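Local coordinates for probable flavin reductase (Sinorhizobium meliloti, PDB 3RH7) that binds flavin mononucleotide in a split-barrel flavin reductase domain and probably reduces flavin with a nicotinamide cofactor, at the interface of chains A and B. Residues are numbered along the deposited sequence; one frame, centred on the assembly and turned at random. Chains: chain A/B, Hypothetical oxidoreductase.

The interface of chains A and B. Residues chain A 57, 60, 62, 128, 148, 151; chain B 16, 21-22, 25.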
ATOM      1  N   LEU A  57       9.437 -16.433   8.998  1.00 72.47           N
ATOM      2  CA  LEU A  57      10.731 -15.826   9.311  1.00 71.92           C
ATOM      3  C   LEU A  57      11.780 -16.917   9.599  1.00 75.21           C
ATOM      4  O   LEU A  57      12.914 -16.809   9.141  1.00 75.33           O
ATOM      5  CB  LEU A  57      10.581 -14.857  10.490  1.00 71.47           C
ATOM      6  CG  LEU A  57      11.398 -13.578  10.434  1.00 75.10           C
ATOM      7  CD1 LEU A  57      10.879 -12.606   9.388  1.00 73.73           C
ATOM      8  CD2 LEU A  57      11.359 -12.896  11.749  1.00 77.73           C
ATOM      9  N   PRO A  60      13.075 -18.817   6.513  1.00 64.39           N
ATOM     10  CA  PRO A  60      12.654 -17.660   5.708  1.00 62.84           C
ATOM     11  C   PRO A  60      11.773 -18.079   4.541  1.00 68.75           C
ATOM     12  O   PRO A  60      12.275 -18.663   3.589  1.00 70.62           O
ATOM     13  CB  PRO A  60      13.978 -17.067   5.221  1.00 64.66           C
ATOM     14  CG  PRO A  60      15.015 -17.684   6.034  1.00 69.98           C
ATOM     15  CD  PRO A  60      14.528 -19.022   6.402  1.00 66.71           C
ATOM     16  N   LEU A  62       8.523 -17.125   1.724  1.00 60.80           N
ATOM     17  CA  LEU A  62       7.935 -16.096   0.882  1.00 59.43           C
ATOM     18  C   LEU A  62       6.936 -16.742  -0.107  1.00 66.11           C
ATOM     19  O   LEU A  62       7.029 -17.943  -0.396  1.00 66.73           O
ATOM     20  CB  LEU A  62       9.151 -15.501   0.196  1.00 58.71           C
ATOM     21  CG  LEU A  62       9.057 -14.406  -0.747  1.00 61.20           C
ATOM     22  CD1 LEU A  62      10.250 -13.489  -0.533  1.00 59.41           C
ATOM     23  CD2 LEU A  62       9.047 -14.973  -2.160  1.00 64.97           C
ATOM     24  N   PHE A 128      14.920 -10.422  -3.036  1.00 53.46           N
ATOM     25  CA  PHE A 128      15.023 -11.715  -2.374  1.00 53.20           C
ATOM     26  C   PHE A 128      15.358 -12.839  -3.356  1.00 61.86           C
ATOM     27  O   PHE A 128      14.567 -13.114  -4.252  1.00 62.24           O
ATOM     28  CB  PHE A 128      13.693 -12.051  -1.667  1.00 53.06           C
ATOM     29  CG  PHE A 128      13.210 -11.037  -0.660  1.00 52.22           C
ATOM     30  CD1 PHE A 128      12.383  -9.980  -1.049  1.00 54.57           C
ATOM     31  CD2 PHE A 128      13.551 -11.150   0.673  1.00 53.30           C
ATOM     32  CE1 PHE A 128      11.960  -9.020  -0.125  1.00 53.97           C
ATOM     33  CE2 PHE A 128      13.136 -10.192   1.599  1.00 55.67           C
ATOM     34  CZ  PHE A 128      12.342  -9.131   1.192  1.00 52.96           C
ATOM     35  N   VAL A 148      13.990 -17.969   1.161  1.00 59.02           N
ATOM     36  CA  VAL A 148      14.956 -16.884   0.949  1.00 58.67           C
ATOM     37  C   VAL A 148      16.373 -17.412   1.211  1.00 65.00           C
ATOM     38  O   VAL A 148      16.683 -17.890   2.316  1.00 66.67           O
ATOM     39  CB  VAL A 148      14.659 -15.618   1.788  1.00 61.25           C
ATOM     40  CG1 VAL A 148      15.633 -14.501   1.462  1.00 61.08           C
ATOM     41  CG2 VAL A 148      13.246 -15.134   1.569  1.00 59.98           C
ATOM     42  N   PHE A 151      19.106 -11.800   0.432  1.00 56.23           N
ATOM     43  CA  PHE A 151      18.231 -10.626   0.337  1.00 53.71           C
ATOM     44  C   PHE A 151      19.003  -9.322   0.591  1.00 59.80           C
ATOM     45  O   PHE A 151      20.146  -9.332   1.080  1.00 59.68           O
ATOM     46  CB  PHE A 151      17.019 -10.731   1.291  1.00 52.76           C
ATOM     47  CG  PHE A 151      17.347 -10.643   2.762  1.00 53.38           C
ATOM     48  CD1 PHE A 151      17.703 -11.784   3.484  1.00 57.31           C
ATOM     49  CD2 PHE A 151      17.294  -9.427   3.431  1.00 51.24           C
ATOM     50  CE1 PHE A 151      18.016 -11.700   4.844  1.00 56.99           C
ATOM     51  CE2 PHE A 151      17.585  -9.351   4.791  1.00 53.78           C
ATOM     52  CZ  PHE A 151      17.965 -10.481   5.482  1.00 53.54           C
TER
ATOM     53  N   PHE B  16      20.293 -15.860   9.124  1.00 89.82           N
ATOM     54  CA  PHE B  16      19.797 -14.489   8.888  1.00 84.15           C
ATOM     55  C   PHE B  16      19.368 -13.788  10.176  1.00 82.80           C
ATOM     56  O   PHE B  16      18.819 -14.435  11.070  1.00 82.19           O
ATOM     57  CB  PHE B  16      18.598 -14.462   7.914  1.00 83.00           C
ATOM     58  CG  PHE B  16      18.788 -14.909   6.484  1.00 83.88           C
ATOM     59  CD1 PHE B  16      19.943 -14.587   5.779  1.00 87.45           C
ATOM     60  CD2 PHE B  16      17.766 -15.555   5.805  1.00 84.46           C
ATOM     61  CE1 PHE B  16      20.104 -14.991   4.448  1.00 88.33           C
ATOM     62  CE2 PHE B  16      17.922 -15.952   4.477  1.00 87.12           C
ATOM     63  CZ  PHE B  16      19.089 -15.667   3.809  1.00 86.24           C
ATOM     64  N   LEU B  21      15.706  -9.364   8.131  1.00 56.83           N
ATOM     65  CA  LEU B  21      14.753 -10.031   7.263  1.00 55.67           C
ATOM     66  C   LEU B  21      13.384  -9.414   7.400  1.00 59.84           C
ATOM     67  O   LEU B  21      12.783  -9.099   6.375  1.00 60.72           O
ATOM     68  CB  LEU B  21      14.698 -11.538   7.534  1.00 56.71           C
ATOM     69  CG  LEU B  21      13.828 -12.350   6.588  1.00 60.49           C
ATOM     70  CD1 LEU B  21      14.246 -12.139   5.096  1.00 60.72           C
ATOM     71  CD2 LEU B  21      13.812 -13.809   6.988  1.00 59.64           C
ATOM     72  N   ARG B  22      12.895  -9.217   8.647  1.00 54.89           N
ATOM     73  CA  ARG B  22      11.589  -8.600   8.892  1.00 51.71           C
ATOM     74  C   ARG B  22      11.528  -7.231   8.244  1.00 51.14           C
ATOM     75  O   ARG B  22      10.531  -6.934   7.580  1.00 48.46           O
ATOM     76  CB  ARG B  22      11.263  -8.485  10.386  1.00 50.90           C
ATOM     77  CG  ARG B  22       9.805  -8.120  10.632  1.00 66.89           C
ATOM     78  CD  ARG B  22       9.594  -7.315  11.891  1.00 78.00           C
ATOM     79  NE  ARG B  22      10.493  -6.159  11.963  1.00 84.09           N
ATOM     80  CZ  ARG B  22      10.476  -5.276  12.954  1.00102.77           C
ATOM     81  NH1 ARG B  22       9.586  -5.385  13.934  1.00 89.35           N
ATOM     82  NH2 ARG B  22      11.349  -4.274  12.972  1.00 89.61           N
ATOM     83  N   PHE B  25      11.190  -7.504   4.415  1.00 54.83           N
ATOM     84  CA  PHE B  25       9.814  -7.828   4.045  1.00 53.94           C
ATOM     85  C   PHE B  25       8.942  -6.591   4.109  1.00 60.52           C
ATOM     86  O   PHE B  25       8.058  -6.415   3.262  1.00 61.90           O
ATOM     87  CB  PHE B  25       9.241  -8.920   4.956  1.00 55.32           C
ATOM     88  CG  PHE B  25       9.772 -10.329   4.764  1.00 57.59           C
ATOM     89  CD1 PHE B  25      10.110 -10.802   3.492  1.00 59.72           C
ATOM     90  CD2 PHE B  25       9.797 -11.226   5.822  1.00 60.08           C
ATOM     91  CE1 PHE B  25      10.544 -12.118   3.303  1.00 60.97           C
ATOM     92  CE2 PHE B  25      10.204 -12.552   5.621  1.00 63.69           C
ATOM     93  CZ  PHE B  25      10.585 -12.982   4.365  1.00 61.08           C
TER
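Three apolar side chains near the N-terminal end of chain B, B:Phe16 and, on helix 18-25, B:Leu21 and B:Phe25, press into a greasy groove on chain A. At one end of the patch A:Phe151 and B:Phe16 meet tip to tip as an edge-to-face pair, centroids 5.0 Å apart and planes at 81°. The edge belongs to A:Phe151, whose CE1 points at one face of B:Phe16, off-centre toward the rim. A:Pro60 CG comes to the rim of the B:Phe16 ring, 3.5 Å from B:Phe16 CD2, crossing it obliquely. B:Leu21 splits its branches: CD1 lies over a face of A:Phe151, 3.9 Å from the ring centroid, while CD2 goes to A:Pro60 CB at 3.7 Å. At the other end B:Phe25 crosses A:Phe128 obliquely, B:Phe25 CD1 lying 3.6 Å from A:Phe128 CZ. On the opposite rim of the same ring, B:Phe25 CE2 meets A:Leu57 CD1 at 3.8 Å.

Torsions set this up. B:Leu21 holds CG anti to its backbone N (chi1 -174°), and A:Phe151 takes the crowded position between N and carbonyl carbon, which turns its ring toward chain B. Within chain B, B:Leu21 CD1 also sits over a face of B:Phe25. Contact here rests on apolar burial, without polar pairing between the chains. Repeated by the two-fold, the patch docks B:Phe16's loop and helix 18-25 against the partner's strands and loop, and would help hold the deposited dimer together, if that forms in solution.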